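Long-range contacts in peroxinectin A (Dictyostelium discoideum, PDB 6ERC), which uses hydrogen peroxide at a haem centre to oxidise phenolic donors, and has iodide and thiocyanate peroxidase activity as well: residues A[354-358]-A[440-444]; A[272-276]-A[447-451]; A[53-57]-A[436-440]; A[70-74]-A[306-310]. All blocks are in the same frame, centred on the assembly; numbering follows the deposited sequence.

Contact 1 (A[354-358]-A[440-444]). With CA (calcium ion), chain G.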
loop_
_atom_site.group_PDB
_atom_site.type_symbol
_atom_site.label_atom_id
_atom_site.label_comp_id
_atom_site.label_asym_id
_atom_site.label_seq_id
_atom_site.Cartn_x
_atom_site.Cartn_y
_atom_site.Cartn_z
ATOM N N GLU A 354 -15.473 -3.432 2.035
ATOM C CA GLU A 354 -15.715 -3.852 3.406
ATOM C C GLU A 354 -15.417 -2.706 4.372
ATOM O O GLU A 354 -14.726 -1.742 4.035
ATOM C CB GLU A 354 -14.844 -5.071 3.721
ATOM C CG GLU A 354 -15.346 -5.962 4.836
ATOM C CD GLU A 354 -16.742 -6.488 4.597
ATOM O OE1 GLU A 354 -16.929 -7.214 3.596
ATOM O OE2 GLU A 354 -17.646 -6.171 5.403
ATOM N N ASN A 355 -15.951 -2.818 5.586
ATOM C CA ASN A 355 -15.774 -1.771 6.581
ATOM C C ASN A 355 -14.390 -1.853 7.213
ATOM O O ASN A 355 -13.790 -2.926 7.309
ATOM C CB ASN A 355 -16.838 -1.879 7.669
ATOM C CG ASN A 355 -17.005 -0.592 8.450
ATOM O OD1 ASN A 355 -17.191 0.479 7.874
ATOM N ND2 ASN A 355 -16.936 -0.691 9.768
ATOM N N ILE A 356 -13.887 -0.703 7.651
ATOM C CA ILE A 356 -12.596 -0.629 8.323
ATOM C C ILE A 356 -12.849 -0.815 9.811
ATOM O O ILE A 356 -13.359 0.083 10.487
ATOM C CB ILE A 356 -11.875 0.691 8.036
ATOM C CG1 ILE A 356 -11.492 0.762 6.557
ATOM C CG2 ILE A 356 -10.616 0.806 8.894
ATOM C CD1 ILE A 356 -11.285 2.164 6.043
ATOM N N ASP A 357 -12.488 -1.984 10.318
ATOM C CA ASP A 357 -12.786 -2.383 11.681
ATOM C C ASP A 357 -11.830 -3.514 12.037
ATOM O O ASP A 357 -10.887 -3.803 11.294
ATOM C CB ASP A 357 -14.260 -2.774 11.797
ATOM C CG ASP A 357 -14.693 -3.706 10.689
ATOM O OD1 ASP A 357 -13.824 -4.409 10.131
ATOM O OD2 ASP A 357 -15.895 -3.726 10.364
ATOM N N ILE A 358 -12.065 -4.166 13.175
ATOM C CA ILE A 358 -11.149 -5.215 13.600
ATOM C C ILE A 358 -11.228 -6.444 12.705
ATOM O O ILE A 358 -10.337 -7.298 12.761
ATOM C CB ILE A 358 -11.419 -5.606 15.064
ATOM C CG1 ILE A 358 -12.859 -6.098 15.238
ATOM C CG2 ILE A 358 -11.130 -4.426 15.980
ATOM C CD1 ILE A 358 -13.119 -6.763 16.571
ATOM N N LEU A 440 -7.685 0.302 14.830
ATOM C CA LEU A 440 -8.780 -0.264 14.051
ATOM C C LEU A 440 -10.083 -0.266 14.838
ATOM O O LEU A 440 -11.160 -0.066 14.263
ATOM C CB LEU A 440 -8.422 -1.682 13.611
ATOM C CG LEU A 440 -7.426 -1.751 12.457
ATOM C CD1 LEU A 440 -6.934 -3.168 12.242
ATOM C CD2 LEU A 440 -8.059 -1.212 11.186
ATOM N N ALA A 441 -10.008 -0.494 16.152
ATOM C CA ALA A 441 -11.212 -0.613 16.965
ATOM C C ALA A 441 -11.883 0.731 17.219
ATOM O O ALA A 441 -13.047 0.758 17.635
ATOM C CB ALA A 441 -10.876 -1.282 18.298
ATOM N N GLU A 442 -11.182 1.836 16.980
ATOM C CA GLU A 442 -11.726 3.154 17.259
ATOM C C GLU A 442 -12.913 3.461 16.353
ATOM O O GLU A 442 -13.067 2.900 15.263
ATOM C CB GLU A 442 -10.654 4.228 17.073
ATOM C CG GLU A 442 -9.513 4.145 18.072
ATOM C CD GLU A 442 -8.447 5.196 17.839
ATOM O OE1 GLU A 442 -8.541 5.935 16.835
ATOM O OE2 GLU A 442 -7.514 5.281 18.666
ATOM N N ASP A 443 -13.761 4.371 16.823
ATOM C CA ASP A 443 -14.817 4.917 15.984
ATOM C C ASP A 443 -14.213 5.831 14.923
ATOM O O ASP A 443 -13.231 6.532 15.173
ATOM C CB ASP A 443 -15.823 5.693 16.835
ATOM C CG ASP A 443 -16.376 4.867 17.978
ATOM O OD1 ASP A 443 -16.641 3.665 17.770
ATOM O OD2 ASP A 443 -16.537 5.420 19.086
ATOM N N HIS A 444 -14.804 5.816 13.732
ATOM C CA HIS A 444 -14.294 6.635 12.641
ATOM C C HIS A 444 -14.510 8.116 12.928
ATOM O O HIS A 444 -15.569 8.525 13.413
ATOM C CB HIS A 444 -14.978 6.259 11.328
ATOM C CG HIS A 444 -14.687 4.863 10.872
ATOM N ND1 HIS A 444 -15.380 4.256 9.847
ATOM C CD2 HIS A 444 -13.776 3.956 11.299
ATOM C CE1 HIS A 444 -14.911 3.034 9.664
ATOM N NE2 HIS A 444 -13.937 2.828 10.533
HETATM CA CA CA G . -13.105 -5.147 8.008
HETATM O O HOH W 1 -15.434 -5.417 8.159
HETATM O O HOH W 2 -13.480 -2.274 14.735
HETATM O O HOH W 3 -13.448 -7.137 6.752
#
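His444 NE2 donates its hydrogen to Ile356 O over 2.8 Å, pinning the loop 354-358 to the turn that follows helix 435-441. This loop is a calcium-binding loop of the helical animal haem peroxidase fold: Asn355 O and Asp357 OD1 both ligate the ion, with two waters, while Ser306 and Tyr359 supply the remaining ligands. The carbonyl of Ile356, between the two ligand residues, faces the other way, and the histidine meets it in the carbonyl plane on a lone pair, with the acceptor also close to the plane of the ring. The bond is moderately bent (148° at the hydrogen). Ring rotation is fixed from both ends, because ND1 bonds Glu66 OE2; with acceptors at both nitrogens the imidazole may well carry a positive charge. Asn355, reaching in from the opposite direction, brings OD1 to the ring edge near CE1, although its bonded partner is the backbone N of Lys65. Its ND2 spans to Asp357 OD2 at 3.3 Å, approaching from above the carboxylate plane, so the side chain that offers OD1 to the metal is also steadied through its other oxygen. Away from the histidine the contact turns apolar. Ile356 CG2, anti to the backbone N, lies across Leu440 CD2 at 4.0 Å, the two side chains crossing nearly at right angles. Farther along, Ile358 CG2 rests on Ala441 CB at 3.9 Å. One water bridges the backbones just beyond their closest approach, at Asp357 and Leu440, accepting from Ile358 N at 2.8 Å and donating to Leu440 O at 3.2 Å.

Contact 2 (A[272-276]-A[447-451])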
loop_
_atom_site.group_PDB
_atom_site.type_symbol
_atom_site.label_atom_id
_atom_site.label_comp_id
_atom_site.label_asym_id
_atom_site.label_seq_id
_atom_site.Cartn_x
_atom_site.Cartn_y
_atom_site.Cartn_z
ATOM N N PRO A 272 -9.096 13.367 0.592
ATOM C CA PRO A 272 -10.379 13.947 1.020
ATOM C C PRO A 272 -11.431 12.902 1.337
ATOM O O PRO A 272 -12.294 13.145 2.190
ATOM C CB PRO A 272 -10.779 14.818 -0.175
ATOM C CG PRO A 272 -9.483 15.209 -0.779
ATOM C CD PRO A 272 -8.595 14.011 -0.636
ATOM N N THR A 273 -11.388 11.741 0.679
ATOM C CA THR A 273 -12.301 10.657 1.027
ATOM C C THR A 273 -11.888 9.986 2.333
ATOM O O THR A 273 -12.738 9.682 3.178
ATOM C CB THR A 273 -12.354 9.631 -0.108
ATOM O OG1 THR A 273 -12.867 10.253 -1.294
ATOM C CG2 THR A 273 -13.243 8.447 0.263
ATOM N N THR A 274 -10.588 9.749 2.516
ATOM C CA THR A 274 -10.113 9.057 3.710
ATOM C C THR A 274 -10.264 9.929 4.951
ATOM O O THR A 274 -10.736 9.464 5.996
ATOM C CB THR A 274 -8.653 8.648 3.529
ATOM O OG1 THR A 274 -8.517 7.862 2.339
ATOM C CG2 THR A 274 -8.171 7.839 4.723
ATOM N N LEU A 275 -9.860 11.192 4.857
ATOM C CA LEU A 275 -9.819 12.095 5.999
ATOM C C LEU A 275 -10.949 13.115 5.999
ATOM O O LEU A 275 -10.983 13.976 6.883
ATOM C CB LEU A 275 -8.476 12.829 6.031
ATOM C CG LEU A 275 -7.226 11.954 5.908
ATOM C CD1 LEU A 275 -5.979 12.824 5.866
ATOM C CD2 LEU A 275 -7.139 10.946 7.050
ATOM N N GLY A 276 -11.867 13.048 5.036
ATOM C CA GLY A 276 -12.945 14.003 4.929
ATOM C C GLY A 276 -12.576 15.278 4.196
ATOM O O GLY A 276 -13.432 15.875 3.538
ATOM N N GLY A 447 -16.667 12.340 9.075
ATOM C CA GLY A 447 -16.268 12.528 7.699
ATOM C C GLY A 447 -15.087 11.696 7.259
ATOM O O GLY A 447 -14.617 11.869 6.129
ATOM N N SER A 448 -14.595 10.796 8.106
ATOM C CA SER A 448 -13.452 9.957 7.785
ATOM C C SER A 448 -13.859 8.492 7.808
ATOM O O SER A 448 -14.942 8.126 8.273
ATOM C CB SER A 448 -12.303 10.186 8.772
ATOM O OG SER A 448 -12.018 11.565 8.902
ATOM N N CYS A 449 -12.962 7.651 7.295
ATOM C CA CYS A 449 -13.121 6.204 7.351
ATOM C C CYS A 449 -12.105 5.551 8.283
ATOM O O CYS A 449 -11.929 4.329 8.236
ATOM C CB CYS A 449 -13.012 5.608 5.944
ATOM S SG CYS A 449 -11.392 5.781 5.168
ATOM N N VAL A 450 -11.432 6.338 9.126
ATOM C CA VAL A 450 -10.455 5.824 10.076
ATOM C C VAL A 450 -10.660 6.510 11.418
ATOM O O VAL A 450 -11.262 7.582 11.512
ATOM C CB VAL A 450 -8.998 6.032 9.605
ATOM C CG1 VAL A 450 -8.710 5.185 8.373
ATOM C CG2 VAL A 450 -8.732 7.510 9.329
ATOM N N GLY A 451 -10.139 5.878 12.461
ATOM C CA GLY A 451 -10.233 6.434 13.791
ATOM C C GLY A 451 -9.294 7.608 13.989
ATOM O O GLY A 451 -8.485 7.962 13.132
#
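Two first torsions decide how Ser448 and Cys449 meet the last turn of helix 247-275. In Ser448, OG lies opposite the carbonyl carbon (chi1 -51°), which carries the hydroxyl to Leu275 O, where it donates a weak bond of 3.3 Å. Cys449 instead holds SG between its own N and carbonyl carbon (chi1 65°), folding the sulfur back against Thr274, with CA and the CG2 methyl each 3.8 Å from it. Between these side chains runs the main polar link: Cys449 N donates to Thr274 O at 3.2 Å, nearly straight at 161°, though tilted from the carbonyl plane. The same oxygen also receives a CA-H contact from Ser448 CA at 3.3 Å. This is C-terminal capping of a helix in the animal haem peroxidase fold: carbonyls of the last turn take donors from the loop leading to Gly451, the N-cap of helix 452-467. Gly276, the first residue to leave helical angles, has a positive phi, and its CA comes within 3.0 Å of Gly447 O, an approach that its missing side chain permits; Gly447 too has a positive phi. At the buried end Leu275 CD2 and Val450 CG2 face one another at 4.4 Å, and Tyr455 from helix 452-467 packs on both side chains. Thr274 OG1 bonds Tyr270 O of its own helix, while CG2 is the branch that meets the sulfur. Phe72 of helix 70-80 lies against Thr273 and Thr274, and Cys449 reaches on to touch Ile356 and Glu66.

Contact 3 (A[53-57]-A[436-440])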
loop_
_atom_site.group_PDB
_atom_site.type_symbol
_atom_site.label_atom_id
_atom_site.label_comp_id
_atom_site.label_asym_id
_atom_site.label_seq_id
_atom_site.Cartn_x
_atom_site.Cartn_y
_atom_site.Cartn_z
ATOM N N ASN A 53 -7.018 -14.876 15.579
ATOM C CA ASN A 53 -8.231 -15.665 15.759
ATOM C C ASN A 53 -9.213 -14.974 16.698
ATOM O O ASN A 53 -10.428 -15.031 16.484
ATOM C CB ASN A 53 -7.878 -17.056 16.287
ATOM C CG ASN A 53 -7.184 -17.912 15.248
ATOM O OD1 ASN A 53 -7.554 -17.907 14.074
ATOM N ND2 ASN A 53 -6.168 -18.652 15.673
ATOM N N ILE A 54 -8.709 -14.315 17.742
ATOM C CA ILE A 54 -9.596 -13.733 18.744
ATOM C C ILE A 54 -10.277 -12.485 18.196
ATOM O O ILE A 54 -11.495 -12.319 18.323
ATOM C CB ILE A 54 -8.821 -13.428 20.040
ATOM C CG1 ILE A 54 -8.393 -14.732 20.726
ATOM C CG2 ILE A 54 -9.671 -12.595 21.003
ATOM C CD1 ILE A 54 -7.325 -14.550 21.784
ATOM N N ILE A 55 -9.507 -11.591 17.590
ATOM C CA ILE A 55 -9.996 -10.271 17.204
ATOM C C ILE A 55 -10.404 -10.219 15.736
ATOM O O ILE A 55 -11.505 -9.779 15.407
ATOM C CB ILE A 55 -8.931 -9.200 17.528
ATOM C CG1 ILE A 55 -8.913 -8.940 19.036
ATOM C CG2 ILE A 55 -9.201 -7.906 16.759
ATOM C CD1 ILE A 55 -7.793 -8.043 19.498
ATOM N N PHE A 56 -9.524 -10.654 14.835
ATOM C CA PHE A 56 -9.714 -10.386 13.416
ATOM C C PHE A 56 -10.673 -11.348 12.725
ATOM O O PHE A 56 -11.055 -11.083 11.581
ATOM C CB PHE A 56 -8.359 -10.409 12.703
ATOM C CG PHE A 56 -7.501 -9.218 13.014
ATOM C CD1 PHE A 56 -7.558 -8.081 12.225
ATOM C CD2 PHE A 56 -6.649 -9.226 14.104
ATOM C CE1 PHE A 56 -6.777 -6.980 12.512
ATOM C CE2 PHE A 56 -5.864 -8.125 14.395
ATOM C CZ PHE A 56 -5.929 -7.002 13.597
ATOM N N ASP A 57 -11.083 -12.433 13.376
ATOM C CA ASP A 57 -11.943 -13.406 12.714
ATOM C C ASP A 57 -13.216 -12.742 12.210
ATOM O O ASP A 57 -13.858 -11.968 12.925
ATOM C CB ASP A 57 -12.296 -14.547 13.663
ATOM C CG ASP A 57 -13.064 -15.656 12.970
ATOM O OD1 ASP A 57 -12.540 -16.195 11.971
ATOM O OD2 ASP A 57 -14.186 -15.985 13.416
ATOM N N TYR A 436 -1.978 -1.491 16.429
ATOM C CA TYR A 436 -2.686 -1.831 15.200
ATOM C C TYR A 436 -4.141 -2.195 15.478
ATOM O O TYR A 436 -5.053 -1.702 14.804
ATOM C CB TYR A 436 -1.966 -2.975 14.487
ATOM C CG TYR A 436 -2.624 -3.403 13.195
ATOM C CD1 TYR A 436 -2.851 -2.491 12.171
ATOM C CD2 TYR A 436 -3.007 -4.723 12.995
ATOM C CE1 TYR A 436 -3.451 -2.881 10.988
ATOM C CE2 TYR A 436 -3.604 -5.121 11.815
ATOM C CZ TYR A 436 -3.823 -4.199 10.815
ATOM O OH TYR A 436 -4.417 -4.597 9.642
ATOM N N VAL A 437 -4.383 -3.055 16.473
ATOM C CA VAL A 437 -5.755 -3.469 16.749
ATOM C C VAL A 437 -6.519 -2.339 17.424
ATOM O O VAL A 437 -7.729 -2.184 17.216
ATOM C CB VAL A 437 -5.795 -4.761 17.599
ATOM C CG1 VAL A 437 -4.768 -5.787 17.109
ATOM C CG2 VAL A 437 -5.599 -4.468 19.077
ATOM N N GLY A 438 -5.838 -1.531 18.235
ATOM C CA GLY A 438 -6.517 -0.439 18.912
ATOM C C GLY A 438 -7.026 0.609 17.942
ATOM O O GLY A 438 -8.197 1.000 17.989
ATOM N N GLY A 439 -6.154 1.077 17.045
ATOM C CA GLY A 439 -6.571 2.070 16.070
ATOM C C GLY A 439 -7.711 1.583 15.198
ATOM O O GLY A 439 -8.612 2.349 14.851
ATOM N N LEU A 440 -7.685 0.302 14.830
ATOM C CA LEU A 440 -8.780 -0.264 14.051
ATOM C C LEU A 440 -10.083 -0.266 14.838
ATOM O O LEU A 440 -11.160 -0.066 14.263
ATOM C CB LEU A 440 -8.422 -1.682 13.611
ATOM C CG LEU A 440 -7.426 -1.751 12.457
ATOM C CD1 LEU A 440 -6.934 -3.168 12.242
ATOM C CD2 LEU A 440 -8.059 -1.212 11.186
#
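Phe56 pushes the far end of its ring between three side chains of helix 435-441. Its CZ is 3.5 Å from Tyr436 CE2, yet this is hardly a stack: the planes lie within 17° of parallel, but the rings are slid so far apart that their centroids stand 5.7 Å from each other. Val437 CG1 approaches Phe56 CE2 at 3.7 Å, and Leu440 CD1 comes in at the ring edge, 3.8 Å from CE1. That one leucine methyl serves both aromatics, since it also sits over a face of Tyr436 near the rim. Beside them Ile55 CD1 touches Val437 CG2 at 4.2 Å. Tyr436 swings its ring anti to the backbone N (chi1 -180°), which brings CE2 to Phe56 CZ while OH makes a weak bond to Arg302 O. Ile55 CG2 covers one face of Phe56, and Ala380 and Leu384 of helix 379-390 pack on that ring too. Farther out, Arg422 NH1 bonds the carbonyls of Ile55 and Asp57, fixing the end of helix 48-56, whose last turn is of the wider pi type. Between 53-57 and 436-440 the contact is therefore made by hydrocarbon and ring surfaces, an attraction of dispersion and buried apolar area, with little directional demand.

Contact 4 (A[70-74]-A[306-310]); sequences DMFNM and SEVGP. With CA (calcium ion), chain G; HEM (protoporphyrin IX containing Fe), chain F.
Glu307 and Asn73 slide past one another in opposite directions, with Glu307 OE2 against Asn73 CB at 3.1 Å, a close approach without a polar bond. The other carboxylate oxygen, OE1, meets the edge of Phe72 in the ring plane, 3.5 Å from CE2; the two planes are almost perpendicular, and the oxygen faces the C-H rim, which would be favourable electrostatically. Glu353 OE2 lies close to Glu307 OE1, consistent with a shared proton, while Glu353 OE1 accepts from Asn73 ND2. Polar links across the contact run through water. One molecule accepts from Asn73 ND2 at 2.9 Å and Gly309 N at 2.8 Å and also donates to Asp70 OD1; another donates to Phe72 O and, at 3.0 Å, to Glu307 OE2. Apolar contact gathers at the cofactor, where Val308 CG2 packs on haem CAB at 3.7 Å; Glu307 OE2, a polar atom against carbon, borders the other vinyl at CBC. Metal bonding comes from Ser306, whose O and OG both hold the calcium ion, OG turned anti to the backbone N. Helix 70-80, which leads to the predicted proton acceptor His81, meets the calcium-anchored turn at the vinyl-bearing edge of the haem pocket of an animal haem peroxidase.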
loop_
_atom_site.group_PDB
_atom_site.type_symbol
_atom_site.label_atom_id
_atom_site.label_comp_id
_atom_site.label_asym_id
_atom_site.label_seq_id
_atom_site.Cartn_x
_atom_site.Cartn_y
_atom_site.Cartn_z
ATOM N N ASP A 70 -14.572 -0.824 -3.987
ATOM C CA ASP A 70 -13.347 -1.604 -4.102
ATOM C C ASP A 70 -12.246 -0.799 -4.779
ATOM O O ASP A 70 -11.066 -0.953 -4.442
ATOM C CB ASP A 70 -13.610 -2.893 -4.881
ATOM C CG ASP A 70 -14.535 -3.847 -4.143
ATOM O OD1 ASP A 70 -14.470 -3.905 -2.893
ATOM O OD2 ASP A 70 -15.326 -4.545 -4.816
ATOM N N MET A 71 -12.612 0.064 -5.732
ATOM C CA MET A 71 -11.620 0.898 -6.402
ATOM C C MET A 71 -10.893 1.805 -5.418
ATOM O O MET A 71 -9.728 2.152 -5.641
ATOM C CB MET A 71 -12.295 1.729 -7.495
ATOM C CG MET A 71 -11.356 2.655 -8.257
ATOM S SD MET A 71 -10.026 1.781 -9.109
ATOM C CE MET A 71 -10.884 1.202 -10.569
ATOM N N PHE A 72 -11.560 2.201 -4.330
ATOM C CA PHE A 72 -10.929 3.076 -3.345
ATOM C C PHE A 72 -9.733 2.398 -2.688
ATOM O O PHE A 72 -8.671 3.011 -2.527
ATOM C CB PHE A 72 -11.951 3.505 -2.290
ATOM C CG PHE A 72 -11.346 4.223 -1.117
ATOM C CD1 PHE A 72 -10.957 5.547 -1.221
ATOM C CD2 PHE A 72 -11.171 3.574 0.094
ATOM C CE1 PHE A 72 -10.401 6.210 -0.144
ATOM C CE2 PHE A 72 -10.616 4.231 1.177
ATOM C CZ PHE A 72 -10.232 5.550 1.057
ATOM N N ASN A 73 -9.883 1.134 -2.288
ATOM C CA ASN A 73 -8.764 0.447 -1.659
ATOM C C ASN A 73 -7.766 -0.072 -2.685
ATOM O O ASN A 73 -6.602 -0.297 -2.338
ATOM C CB ASN A 73 -9.265 -0.692 -0.754
ATOM C CG ASN A 73 -9.638 -1.948 -1.515
ATOM O OD1 ASN A 73 -8.782 -2.627 -2.086
ATOM N ND2 ASN A 73 -10.921 -2.290 -1.485
ATOM N N MET A 74 -8.186 -0.243 -3.939
ATOM C CA MET A 74 -7.224 -0.541 -4.995
ATOM C C MET A 74 -6.263 0.623 -5.201
ATOM O O MET A 74 -5.070 0.415 -5.453
ATOM C CB MET A 74 -7.956 -0.874 -6.294
ATOM C CG MET A 74 -8.638 -2.231 -6.280
ATOM S SD MET A 74 -7.470 -3.599 -6.100
ATOM C CE MET A 74 -8.590 -4.993 -6.112
ATOM N N SER A 306 -8.491 -4.522 6.327
ATOM C CA SER A 306 -9.842 -4.646 6.862
ATOM C C SER A 306 -10.897 -4.367 5.796
ATOM O O SER A 306 -11.981 -4.964 5.817
ATOM C CB SER A 306 -10.016 -3.685 8.034
ATOM O OG SER A 306 -11.261 -3.883 8.678
ATOM N N GLU A 307 -10.608 -3.454 4.865
ATOM C CA GLU A 307 -11.610 -2.980 3.914
ATOM C C GLU A 307 -11.684 -3.806 2.633
ATOM O O GLU A 307 -12.609 -3.603 1.840
ATOM C CB GLU A 307 -11.342 -1.507 3.563
ATOM C CG GLU A 307 -10.305 -1.277 2.471
ATOM C CD GLU A 307 -9.832 0.168 2.386
ATOM O OE1 GLU A 307 -10.645 1.086 2.629
ATOM O OE2 GLU A 307 -8.641 0.381 2.075
ATOM N N VAL A 308 -10.752 -4.729 2.411
ATOM C CA VAL A 308 -10.798 -5.587 1.232
ATOM C C VAL A 308 -11.988 -6.532 1.351
ATOM O O VAL A 308 -12.094 -7.300 2.313
ATOM C CB VAL A 308 -9.486 -6.368 1.079
ATOM C CG1 VAL A 308 -9.598 -7.427 -0.012
ATOM C CG2 VAL A 308 -8.341 -5.419 0.785
ATOM N N GLY A 309 -12.882 -6.487 0.369
ATOM C CA GLY A 309 -13.981 -7.423 0.301
ATOM C C GLY A 309 -13.532 -8.772 -0.208
ATOM O O GLY A 309 -12.426 -8.945 -0.741
ATOM N N PRO A 310 -14.401 -9.773 -0.049
ATOM C CA PRO A 310 -14.007 -11.141 -0.419
ATOM C C PRO A 310 -14.088 -11.442 -1.905
ATOM O O PRO A 310 -13.429 -12.390 -2.353
ATOM C CB PRO A 310 -14.993 -12.010 0.368
ATOM C CG PRO A 310 -16.209 -11.168 0.497
ATOM C CD PRO A 310 -15.737 -9.734 0.573
HETATM CA CA CA G . -13.105 -5.147 8.008
HETATM C CHA HEM F . 1.656 -4.712 3.248
HETATM C CHB HEM F . -1.159 -7.842 0.871
HETATM C CHC HEM F . -4.483 -4.346 0.245
HETATM C CHD HEM F . -1.758 -1.293 2.837
HETATM C C1A HEM F . 1.153 -5.871 2.714
HETATM C C2A HEM F . 1.746 -7.180 2.829
HETATM C C3A HEM F . 0.973 -8.053 2.177
HETATM C C4A HEM F . -0.139 -7.316 1.621
HETATM C CMA HEM F . 1.207 -9.572 2.022
HETATM C CAA HEM F . 3.044 -7.479 3.597
HETATM C CBA HEM F . 2.656 -8.316 4.807
HETATM C CGA HEM F . 3.702 -8.180 5.882
HETATM O O1A HEM F . 3.894 -7.051 6.404
HETATM O O2A HEM F . 4.340 -9.205 6.229
HETATM C C1B HEM F . -2.285 -7.156 0.483
HETATM C C2B HEM F . -3.357 -7.709 -0.306
HETATM C C3B HEM F . -4.278 -6.748 -0.488
HETATM C C4B HEM F . -3.813 -5.553 0.189
HETATM C CMB HEM F . -3.348 -9.165 -0.814
HETATM C CAB HEM F . -5.623 -6.802 -1.249
HETATM C CBB HEM F . -6.105 -7.917 -1.806
HETATM C C1C HEM F . -4.048 -3.212 0.897
HETATM C C2C HEM F . -4.748 -1.942 0.979
HETATM C C3C HEM F . -3.984 -1.093 1.700
HETATM C C4C HEM F . -2.790 -1.813 2.086
HETATM C CMC HEM F . -6.128 -1.728 0.320
HETATM C CAC HEM F . -4.176 0.384 2.135
HETATM C CBC HEM F . -5.219 1.160 1.834
HETATM C C1D HEM F . -0.582 -1.938 3.134
HETATM C C2D HEM F . 0.566 -1.349 3.783
HETATM C C3D HEM F . 1.497 -2.300 3.901
HETATM C C4D HEM F . 0.984 -3.515 3.317
HETATM C CMD HEM F . 0.650 0.113 4.268
HETATM C CAD HEM F . 2.906 -2.171 4.505
HETATM C CBD HEM F . 3.755 -1.522 3.417
HETATM C CGD HEM F . 5.175 -2.032 3.455
HETATM O O1D HEM F . 5.440 -3.104 2.851
HETATM O O2D HEM F . 6.051 -1.378 4.075
HETATM N NA HEM F . 0.001 -5.989 1.968
HETATM N NB HEM F . -2.592 -5.840 0.769
HETATM N NC HEM F . -2.858 -3.093 1.582
HETATM N ND HEM F . -0.291 -3.259 2.863
HETATM FE FE HEM F . -1.403 -4.516 1.782
HETATM O O HOH W 4 -12.378 -4.819 -1.850
HETATM O O HOH W 5 -7.962 2.855 0.617
HETATM O O HOH W 3 -13.448 -7.137 6.752
HETATM O O HOH W 1 -15.434 -5.417 8.159
#

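In the fold
From the N terminus, helix 48-56 opens contact 3, which closes only at helix 435-441. Within that span helix 70-80 opens contact 4, closed at 306-310 beside the haem. Contact 2 starts between the two segments of contact 4 and ends at 447-451, past contact 3, so it crosses both. Contact 1 opens at 354-358, after contact 4 has closed, and ends at 440-444, inside the span of contact 2, sharing Leu440 with contact 3. Contacts 1 and 4 meet at one calcium ion. Together they tie helices 48-56 and 70-80, the end of helix 247-275 and the calcium-binding loop to helix 435-441 and the loop after it.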